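Local coordinates for protein 5-cytosine DNA methyltransferase (PDB 3QV2) that probably transfers methyl groups from S-adenosyl-L-methionine to carbon 5 of cytosine in tRNA or DNA, at residues C86-N91 with I100-A105; P132-S137 with T171-M176; H110-I115 with K141-I146. All coordinates share one frame; numbering follows the deposited sequence.

How the interactions relate
All three contacts lie on the same side of the chain's centre. Interaction 1 joins two loops and interaction 2 a loop turn to a strand, both near the ligand-binding edge of the fold, whereas interaction 3 pairs two helices that pack against the sheet. Interaction 1 is largely buried and relies on proline, aliphatic and guanidinium packing; interaction 2, partly buried, works through carbon-to-ring contacts. Neither has a hydrogen bond across its segments, while interaction 3, apolar beside the sheet, has two farther out, forming its salt bridge. Tyr89 meets Phe134 edge-to-face between interactions 1 and 2, Ile100 touches Arg113 and Glu142, and Phe134 reaches Ile143, so the contacts form one continuous region.

Interaction 1 of 3, residues C86-N91 with I100-A105; sequences CQPYNN and INDPRA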
loop_
_atom_site.group_PDB
_atom_site.type_symbol
_atom_site.label_atom_id
_atom_site.label_comp_id
_atom_site.label_asym_id
_atom_site.label_seq_id
_atom_site.Cartn_x
_atom_site.Cartn_y
_atom_site.Cartn_z
ATOM N N CYS A 86 -7.092 6.894 3.394
ATOM C CA CYS A 86 -6.359 8.054 2.899
ATOM C C CYS A 86 -7.268 9.130 2.313
ATOM O O CYS A 86 -6.806 10.218 1.970
ATOM C CB CYS A 86 -5.337 7.619 1.847
ATOM S SG CYS A 86 -6.069 6.841 0.389
ATOM N N GLN A 87 -8.556 8.825 2.201
ATOM C CA GLN A 87 -9.511 9.758 1.606
ATOM C C GLN A 87 -9.493 11.157 2.235
ATOM O O GLN A 87 -9.483 12.157 1.519
ATOM C CB GLN A 87 -10.931 9.182 1.639
ATOM C CG GLN A 87 -11.113 7.893 0.853
ATOM C CD GLN A 87 -10.930 6.656 1.709
ATOM O OE1 GLN A 87 -10.214 6.678 2.710
ATOM N NE2 GLN A 87 -11.586 5.569 1.323
ATOM N N PRO A 88 -9.491 11.234 3.577
ATOM C CA PRO A 88 -9.584 12.538 4.246
ATOM C C PRO A 88 -8.446 13.497 3.898
ATOM O O PRO A 88 -8.548 14.691 4.182
ATOM C CB PRO A 88 -9.501 12.173 5.733
ATOM C CG PRO A 88 -9.946 10.756 5.804
ATOM C CD PRO A 88 -9.448 10.124 4.545
ATOM N N TYR A 89 -7.382 12.989 3.285
ATOM C CA TYR A 89 -6.157 13.771 3.149
ATOM C C TYR A 89 -5.883 14.287 1.739
ATOM O O TYR A 89 -4.918 13.883 1.091
ATOM C CB TYR A 89 -4.971 12.977 3.701
ATOM C CG TYR A 89 -5.307 12.332 5.021
ATOM C CD1 TYR A 89 -5.509 13.104 6.156
ATOM C CD2 TYR A 89 -5.461 10.957 5.127
ATOM C CE1 TYR A 89 -5.836 12.524 7.364
ATOM C CE2 TYR A 89 -5.786 10.368 6.332
ATOM C CZ TYR A 89 -5.973 11.157 7.446
ATOM O OH TYR A 89 -6.298 10.580 8.651
ATOM N N ASN A 90 -6.749 15.184 1.279
ATOM C CA ASN A 90 -6.504 15.949 0.064
ATOM C C ASN A 90 -6.518 17.435 0.400
ATOM O O ASN A 90 -6.956 17.825 1.484
ATOM C CB ASN A 90 -7.551 15.631 -1.003
ATOM C CG ASN A 90 -8.966 15.828 -0.506
ATOM O OD1 ASN A 90 -9.423 16.958 -0.330
ATOM N ND2 ASN A 90 -9.672 14.728 -0.279
ATOM N N ASN A 91 -6.041 18.265 -0.522
ATOM C CA ASN A 91 -5.972 19.706 -0.289
ATOM C C ASN A 91 -7.340 20.350 -0.079
ATOM O O ASN A 91 -7.470 21.310 0.679
ATOM C CB ASN A 91 -5.219 20.402 -1.425
ATOM C CG ASN A 91 -3.725 20.143 -1.380
ATOM O OD1 ASN A 91 -3.107 20.188 -0.316
ATOM N ND2 ASN A 91 -3.136 19.865 -2.538
ATOM N N ILE A 100 -9.634 16.627 10.235
ATOM C CA ILE A 100 -9.635 16.245 11.643
ATOM C C ILE A 100 -11.026 15.819 12.103
ATOM O O ILE A 100 -11.170 15.097 13.088
ATOM C CB ILE A 100 -9.134 17.394 12.540
ATOM C CG1 ILE A 100 -8.748 16.865 13.923
ATOM C CG2 ILE A 100 -10.183 18.493 12.644
ATOM C CD1 ILE A 100 -7.594 15.888 13.901
ATOM N N ASN A 101 -12.048 16.270 11.386
ATOM C CA ASN A 101 -13.423 15.941 11.739
ATOM C C ASN A 101 -14.028 14.921 10.780
ATOM O O ASN A 101 -15.179 14.516 10.934
ATOM C CB ASN A 101 -14.283 17.204 11.791
ATOM C CG ASN A 101 -13.803 18.191 12.838
ATOM O OD1 ASN A 101 -13.379 19.301 12.514
ATOM N ND2 ASN A 101 -13.870 17.793 14.104
ATOM N N ASP A 102 -13.239 14.509 9.792
ATOM C CA ASP A 102 -13.685 13.525 8.811
ATOM C C ASP A 102 -13.893 12.164 9.471
ATOM O O ASP A 102 -12.993 11.642 10.126
ATOM C CB ASP A 102 -12.672 13.418 7.670
ATOM C CG ASP A 102 -13.196 12.618 6.495
ATOM O OD1 ASP A 102 -12.987 13.049 5.342
ATOM O OD2 ASP A 102 -13.814 11.559 6.722
ATOM N N PRO A 103 -15.090 11.583 9.296
ATOM C CA PRO A 103 -15.455 10.307 9.922
ATOM C C PRO A 103 -14.513 9.156 9.561
ATOM O O PRO A 103 -14.381 8.217 10.344
ATOM C CB PRO A 103 -16.869 10.038 9.385
ATOM C CG PRO A 103 -17.022 10.933 8.196
ATOM C CD PRO A 103 -16.190 12.138 8.490
ATOM N N ARG A 104 -13.867 9.230 8.401
ATOM C CA ARG A 104 -12.959 8.170 7.969
ATOM C C ARG A 104 -11.619 8.234 8.697
ATOM O O ARG A 104 -10.798 7.325 8.583
ATOM C CB ARG A 104 -12.735 8.220 6.457
ATOM C CG ARG A 104 -14.010 8.140 5.636
ATOM C CD ARG A 104 -14.245 9.435 4.880
ATOM N NE ARG A 104 -14.198 9.242 3.436
ATOM C CZ ARG A 104 -14.025 10.222 2.555
ATOM N NH1 ARG A 104 -13.869 11.474 2.965
ATOM N NH2 ARG A 104 -14.000 9.948 1.258
ATOM N N ALA A 105 -11.401 9.314 9.438
ATOM C CA ALA A 105 -10.180 9.472 10.218
ATOM C C ALA A 105 -10.431 9.113 11.678
ATOM O O ALA A 105 -9.501 9.049 12.482
ATOM C CB ALA A 105 -9.659 10.894 10.103
#
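Pro88 packs against Asp102, Arg104 and Ala105, and this van der Waals contact lies at the heart of the pairing. Its CB is 3.6 Å from Asp102 OD1; the apolar part is its CG, 3.8 Å from Arg104 CB and near Ala105 CB. A compact, rigid ring suits a site walled partly by carbon and partly by a carboxylate. Pro88 also sits on its neighbour, with CB over the centre of the Tyr89 ring. The far end of that tyrosine extends the packing, its OH lying 3.7 Å from Ala105 CB, where a methyl group is small enough to fit.

A second kind of packing sets carbon on a charged plane. Gln87 CB lies over one face of the Arg104 guanidinium, offset toward the rim and 3.2 Å from NH2. The arginine chain is bent at chi2 and chi3, which place CD and NE, and its guanidinium lies against Gln87.

Cys86, the predicted catalytic cysteine, and Gln87 end the Pro-Pro-Cys-Gln motif (motif IV) of the C5-methyltransferases, and Pro88 follows it. A type I turn from Cys86 to Tyr89 shapes this loop.

No hydrogen bond joins the two segments. Arg104 NH1 forms a salt bridge to Asp102 OD1 at 3.0 Å, on the syn lone pair of the oxygen, though bent to 140°. The bond lies at the guanidinium edge, so it is compatible with Gln87 CB over the face and helps to orient the group. Asn90, well suited to an N-cap, uses OD1 to accept from Ile93 N at helix 91-94.

Interaction 2 of 3, residues P132-S137 with T171-M176; sequences PLFKES and TRYYVM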
loop_
_atom_site.group_PDB
_atom_site.type_symbol
_atom_site.label_atom_id
_atom_site.label_comp_id
_atom_site.label_asym_id
_atom_site.label_seq_id
_atom_site.Cartn_x
_atom_site.Cartn_y
_atom_site.Cartn_z
ATOM N N PRO A 132 1.144 11.277 0.628
ATOM C CA PRO A 132 2.025 12.398 0.972
ATOM C C PRO A 132 1.345 13.483 1.808
ATOM O O PRO A 132 1.921 13.936 2.798
ATOM C CB PRO A 132 2.418 12.955 -0.398
ATOM C CG PRO A 132 2.407 11.757 -1.283
ATOM C CD PRO A 132 1.279 10.889 -0.788
ATOM N N LEU A 133 0.137 13.885 1.422
ATOM C CA LEU A 133 -0.562 14.971 2.107
ATOM C C LEU A 133 -0.882 14.663 3.569
ATOM O O LEU A 133 -1.151 15.570 4.354
ATOM C CB LEU A 133 -1.840 15.356 1.355
ATOM C CG LEU A 133 -1.631 16.189 0.087
ATOM C CD1 LEU A 133 -2.951 16.435 -0.626
ATOM C CD2 LEU A 133 -0.950 17.501 0.434
ATOM N N PHE A 134 -0.854 13.384 3.929
ATOM C CA PHE A 134 -1.092 12.983 5.312
ATOM C C PHE A 134 -0.070 13.645 6.228
ATOM O O PHE A 134 -0.379 14.014 7.361
ATOM C CB PHE A 134 -1.012 11.462 5.445
ATOM C CG PHE A 134 -1.321 10.953 6.824
ATOM C CD1 PHE A 134 -2.593 11.081 7.355
ATOM C CD2 PHE A 134 -0.344 10.331 7.583
ATOM C CE1 PHE A 134 -2.883 10.608 8.621
ATOM C CE2 PHE A 134 -0.627 9.855 8.849
ATOM C CZ PHE A 134 -1.898 9.993 9.368
ATOM N N LYS A 135 1.147 13.800 5.719
ATOM C CA LYS A 135 2.232 14.426 6.465
ATOM C C LYS A 135 1.867 15.832 6.939
ATOM O O LYS A 135 2.343 16.288 7.979
ATOM C CB LYS A 135 3.500 14.471 5.610
ATOM C CG LYS A 135 4.657 15.236 6.235
ATOM C CD LYS A 135 5.860 15.262 5.306
ATOM C CE LYS A 135 6.985 16.101 5.887
ATOM N NZ LYS A 135 7.420 15.593 7.217
ATOM N N GLU A 136 1.019 16.514 6.176
ATOM C CA GLU A 136 0.639 17.888 6.496
ATOM C C GLU A 136 -0.737 17.995 7.150
ATOM O O GLU A 136 -1.202 19.095 7.449
ATOM C CB GLU A 136 0.677 18.761 5.237
ATOM C CG GLU A 136 1.777 19.811 5.237
ATOM C CD GLU A 136 3.156 19.212 5.052
ATOM O OE1 GLU A 136 3.336 18.408 4.113
ATOM O OE2 GLU A 136 4.061 19.544 5.846
ATOM N N SER A 137 -1.386 16.856 7.371
ATOM C CA SER A 137 -2.737 16.846 7.926
ATOM C C SER A 137 -2.759 17.223 9.402
ATOM O O SER A 137 -1.777 17.026 10.119
ATOM C CB SER A 137 -3.392 15.474 7.736
ATOM O OG SER A 137 -2.732 14.482 8.501
ATOM N N THR A 171 4.288 7.355 -5.140
ATOM C CA THR A 171 4.801 8.200 -4.072
ATOM C C THR A 171 3.911 8.131 -2.837
ATOM O O THR A 171 2.735 8.493 -2.883
ATOM C CB THR A 171 4.918 9.664 -4.531
ATOM O OG1 THR A 171 5.729 9.733 -5.711
ATOM C CG2 THR A 171 5.537 10.519 -3.439
ATOM N N ARG A 172 4.478 7.660 -1.731
ATOM C CA ARG A 172 3.732 7.531 -0.485
ATOM C C ARG A 172 4.510 8.066 0.713
ATOM O O ARG A 172 5.725 8.261 0.650
ATOM C CB ARG A 172 3.336 6.073 -0.242
ATOM C CG ARG A 172 2.272 5.546 -1.194
ATOM C CD ARG A 172 0.959 6.296 -1.029
ATOM N NE ARG A 172 -0.134 5.653 -1.753
ATOM C CZ ARG A 172 -0.499 5.968 -2.990
ATOM N NH1 ARG A 172 -1.506 5.327 -3.569
ATOM N NH2 ARG A 172 0.139 6.924 -3.650
ATOM N N TYR A 173 3.793 8.304 1.804
ATOM C CA TYR A 173 4.387 8.812 3.031
ATOM C C TYR A 173 4.503 7.684 4.046
ATOM O O TYR A 173 3.565 6.907 4.231
ATOM C CB TYR A 173 3.536 9.955 3.584
ATOM C CG TYR A 173 4.051 10.568 4.867
ATOM C CD1 TYR A 173 5.348 11.054 4.958
ATOM C CD2 TYR A 173 3.229 10.683 5.978
ATOM C CE1 TYR A 173 5.817 11.623 6.129
ATOM C CE2 TYR A 173 3.686 11.252 7.151
ATOM C CZ TYR A 173 4.980 11.720 7.221
ATOM O OH TYR A 173 5.440 12.287 8.386
ATOM N N TYR A 174 5.659 7.592 4.697
ATOM C CA TYR A 174 5.922 6.514 5.644
ATOM C C TYR A 174 6.406 7.032 6.994
ATOM O O TYR A 174 7.339 7.831 7.064
ATOM C CB TYR A 174 6.956 5.545 5.072
ATOM C CG TYR A 174 6.570 4.947 3.738
ATOM C CD1 TYR A 174 5.764 3.820 3.670
ATOM C CD2 TYR A 174 7.016 5.507 2.548
ATOM C CE1 TYR A 174 5.410 3.267 2.455
ATOM C CE2 TYR A 174 6.666 4.962 1.326
ATOM C CZ TYR A 174 5.864 3.840 1.287
ATOM O OH TYR A 174 5.510 3.289 0.080
ATOM N N VAL A 175 5.772 6.566 8.065
ATOM C CA VAL A 175 6.167 6.955 9.412
ATOM C C VAL A 175 6.731 5.760 10.174
ATOM O O VAL A 175 6.103 4.706 10.248
ATOM C CB VAL A 175 4.984 7.540 10.205
ATOM C CG1 VAL A 175 5.427 7.914 11.608
ATOM C CG2 VAL A 175 4.411 8.749 9.485
ATOM N N MET A 176 7.924 5.935 10.731
ATOM C CA MET A 176 8.575 4.889 11.508
ATOM C C MET A 176 8.816 5.358 12.936
ATOM O O MET A 176 9.669 6.210 13.184
ATOM C CB MET A 176 9.893 4.483 10.851
ATOM C CG MET A 176 9.723 3.784 9.514
ATOM S SD MET A 176 11.126 4.053 8.415
ATOM C CE MET A 176 10.921 5.794 8.047
#
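Pro132 lies against Thr171 and Tyr173. Its CD is 3.5 Å from Thr171 O, its CG meets the Thr171 methyl, and its CA lies 3.9 Å from Tyr173 CB. It follows the Glu-Asn-Val motif (motif VI) of C5-methyltransferases, and proline, with its fixed phi, readily begins the helical turn that comes next.

Phe134 has CG anti to the backbone N (chi1 -177°), and its CD2 meets Tyr173 CD2 rim to rim at 3.9 Å, each atom near the plane of the other ring. Phe140 also packs on both rings, and Tyr89 meets Phe134 edge-to-face. In this Rossmann-like methyltransferase fold strand 172-178 runs antiparallel between strands 125-130 and 153-159, and the turn packs on Tyr173 of this strand.

Lys135 contributes its aliphatic part: CB sits over the Tyr173 face, 3.5 Å from the centroid and 11° off the normal, a CH-pi contact. CG lies by CZ and OH and CD by CE1; beyond them Lys135 NZ and Tyr173 OH share Asp156 OD2, by a salt bridge and a hydrogen bond respectively. Ser137 OG donates to Phe134 O at 2.7 Å, on a carbonyl lone pair, and also caps Phe140 N at the start of helix 138-149.

Interaction 3 of 3, residues H110-I115 with K141-I146; sequences HLYRDI and KEIYNI
Glu142 reaches Arg113 because its CG stands anti to the backbone N (chi1 -174°) and the rest of its chain is extended, while Arg113, its CG beside the backbone N, runs straight out to NE. The two long side chains cross at about a right angle and join helices 106-115 and 138-149, whose local axes approach to 9.8 Å at 39°. Both belong to the Rossmann-like methyltransferase fold: helix 106-115 forms the crossover of a beta-alpha-beta unit linking parallel strands 79-82 and 125-130, and helix 138-149 follows the second of these.

Arginine grips the glutamate side-on with two nitrogens. NE donates to OE2 of Glu142 at 2.6 Å, approaching from above the carboxylate plane. The companion bond, from Arg113 NH2 to Glu142 OE1 at 2.9 Å, is straighter (163°) and uses the syn lone pair. Both oxygens lie close to the guanidinium plane, though the two flat groups are themselves twisted against each other. A charged pair suits this outer part of the interface, where Arg113 is exposed; Ile100 packs on both partners.

Nearer the sheet, the contact turns apolar. Ile143 lays its CG2 over the centre of the Tyr112 ring, 3.8 Å from the centroid and almost on the normal, as a CH-pi contact. Its other branch reaches the rim, CD1 lying 3.7 Å from Tyr112 CD2. A branched isoleucine can thus serve both centre and rim, and Tyr112 also touches Met82, Ile126 and Ile128 of the strands. Ile146 packs one turn on: its CD1 lies against the Tyr112 carbonyl, and its CG2 is 3.4 Å from Tyr112 O.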
loop_
_atom_site.group_PDB
_atom_site.type_symbol
_atom_site.label_atom_id
_atom_site.label_comp_id
_atom_site.label_asym_id
_atom_site.label_seq_id
_atom_site.Cartn_x
_atom_site.Cartn_y
_atom_site.Cartn_z
ATOM N N HIS A 110 -8.755 7.516 17.104
ATOM C CA HIS A 110 -9.151 6.710 18.250
ATOM C C HIS A 110 -7.971 5.915 18.798
ATOM O O HIS A 110 -7.729 5.897 20.004
ATOM C CB HIS A 110 -10.281 5.759 17.855
ATOM C CG HIS A 110 -10.651 4.782 18.929
ATOM N ND1 HIS A 110 -11.061 5.177 20.183
ATOM C CD2 HIS A 110 -10.671 3.429 18.934
ATOM C CE1 HIS A 110 -11.320 4.108 20.916
ATOM N NE2 HIS A 110 -11.090 3.035 20.182
ATOM N N LEU A 111 -7.240 5.262 17.902
ATOM C CA LEU A 111 -6.116 4.420 18.298
ATOM C C LEU A 111 -5.045 5.186 19.070
ATOM O O LEU A 111 -4.486 4.675 20.039
ATOM C CB LEU A 111 -5.491 3.740 17.078
ATOM C CG LEU A 111 -6.391 2.765 16.316
ATOM C CD1 LEU A 111 -5.650 2.151 15.136
ATOM C CD2 LEU A 111 -6.914 1.681 17.245
ATOM N N TYR A 112 -4.759 6.411 18.640
ATOM C CA TYR A 112 -3.694 7.198 19.256
ATOM C C TYR A 112 -4.174 8.059 20.425
ATOM O O TYR A 112 -3.434 8.278 21.385
ATOM C CB TYR A 112 -2.967 8.044 18.206
ATOM C CG TYR A 112 -2.138 7.222 17.245
ATOM C CD1 TYR A 112 -0.845 6.835 17.571
ATOM C CD2 TYR A 112 -2.648 6.825 16.014
ATOM C CE1 TYR A 112 -0.083 6.079 16.700
ATOM C CE2 TYR A 112 -1.892 6.068 15.137
ATOM C CZ TYR A 112 -0.609 5.699 15.486
ATOM O OH TYR A 112 0.155 4.946 14.622
ATOM N N ARG A 113 -5.410 8.543 20.348
ATOM C CA ARG A 113 -5.984 9.336 21.433
ATOM C C ARG A 113 -6.387 8.458 22.610
ATOM O O ARG A 113 -6.039 8.739 23.757
ATOM C CB ARG A 113 -7.221 10.099 20.957
ATOM C CG ARG A 113 -6.951 11.293 20.060
ATOM C CD ARG A 113 -8.270 11.886 19.588
ATOM N NE ARG A 113 -8.095 13.110 18.812
ATOM C CZ ARG A 113 -9.075 13.712 18.147
ATOM N NH1 ARG A 113 -10.297 13.197 18.159
ATOM N NH2 ARG A 113 -8.835 14.823 17.465
ATOM N N ASP A 114 -7.125 7.393 22.316
ATOM C CA ASP A 114 -7.819 6.637 23.350
ATOM C C ASP A 114 -7.123 5.346 23.781
ATOM O O ASP A 114 -7.376 4.841 24.873
ATOM C CB ASP A 114 -9.249 6.334 22.897
ATOM C CG ASP A 114 -9.995 7.578 22.456
ATOM O OD1 ASP A 114 -9.732 8.661 23.018
ATOM O OD2 ASP A 114 -10.841 7.478 21.542
ATOM N N ILE A 115 -6.251 4.812 22.932
ATOM C CA ILE A 115 -5.616 3.529 23.219
ATOM C C ILE A 115 -4.159 3.653 23.662
ATOM O O ILE A 115 -3.818 3.342 24.804
ATOM C CB ILE A 115 -5.679 2.580 22.006
ATOM C CG1 ILE A 115 -7.115 2.459 21.497
ATOM C CG2 ILE A 115 -5.110 1.216 22.369
ATOM C CD1 ILE A 115 -8.079 1.902 22.520
ATOM N N LYS A 141 -0.555 15.649 12.582
ATOM C CA LYS A 141 0.047 16.632 13.475
ATOM C C LYS A 141 -0.234 16.244 14.921
ATOM O O LYS A 141 0.642 16.320 15.781
ATOM C CB LYS A 141 -0.499 18.032 13.194
ATOM C CG LYS A 141 -0.009 19.083 14.178
ATOM C CD LYS A 141 -0.683 20.424 13.944
ATOM C CE LYS A 141 -0.309 21.430 15.023
ATOM N NZ LYS A 141 1.150 21.733 15.031
ATOM N N GLU A 142 -1.467 15.817 15.175
ATOM C CA GLU A 142 -1.879 15.399 16.508
ATOM C C GLU A 142 -1.267 14.049 16.873
ATOM O O GLU A 142 -0.790 13.859 17.992
ATOM C CB GLU A 142 -3.405 15.337 16.595
ATOM C CG GLU A 142 -3.946 15.040 17.984
ATOM C CD GLU A 142 -5.460 15.104 18.039
ATOM O OE1 GLU A 142 -6.075 15.541 17.043
ATOM O OE2 GLU A 142 -6.036 14.718 19.077
ATOM N N ILE A 143 -1.284 13.116 15.926
ATOM C CA ILE A 143 -0.679 11.806 16.138
ATOM C C ILE A 143 0.806 11.942 16.465
ATOM O O ILE A 143 1.327 11.245 17.337
ATOM C CB ILE A 143 -0.861 10.890 14.910
ATOM C CG1 ILE A 143 -2.328 10.475 14.766
ATOM C CG2 ILE A 143 0.028 9.663 15.022
ATOM C CD1 ILE A 143 -2.608 9.633 13.539
ATOM N N TYR A 144 1.480 12.852 15.768
ATOM C CA TYR A 144 2.895 13.113 16.004
ATOM C C TYR A 144 3.118 13.591 17.434
ATOM O O TYR A 144 3.988 13.080 18.139
ATOM C CB TYR A 144 3.425 14.148 15.010
ATOM C CG TYR A 144 4.906 14.432 15.143
ATOM C CD1 TYR A 144 5.842 13.695 14.429
ATOM C CD2 TYR A 144 5.367 15.439 15.980
ATOM C CE1 TYR A 144 7.195 13.950 14.547
ATOM C CE2 TYR A 144 6.718 15.702 16.105
ATOM C CZ TYR A 144 7.628 14.955 15.386
ATOM O OH TYR A 144 8.976 15.208 15.505
ATOM N N ASN A 145 2.326 14.571 17.858
ATOM C CA ASN A 145 2.406 15.084 19.221
ATOM C C ASN A 145 2.176 13.990 20.259
ATOM O O ASN A 145 2.913 13.890 21.238
ATOM C CB ASN A 145 1.411 16.229 19.429
ATOM C CG ASN A 145 1.835 17.507 18.732
ATOM O OD1 ASN A 145 3.023 17.823 18.657
ATOM N ND2 ASN A 145 0.863 18.251 18.217
ATOM N N ILE A 146 1.148 13.174 20.042
ATOM C CA ILE A 146 0.843 12.078 20.952
ATOM C C ILE A 146 2.025 11.120 21.066
ATOM O O ILE A 146 2.449 10.770 22.167
ATOM C CB ILE A 146 -0.404 11.296 20.504
ATOM C CG1 ILE A 146 -1.656 12.168 20.621
ATOM C CG2 ILE A 146 -0.564 10.032 21.331
ATOM C CD1 ILE A 146 -2.925 11.478 20.174
#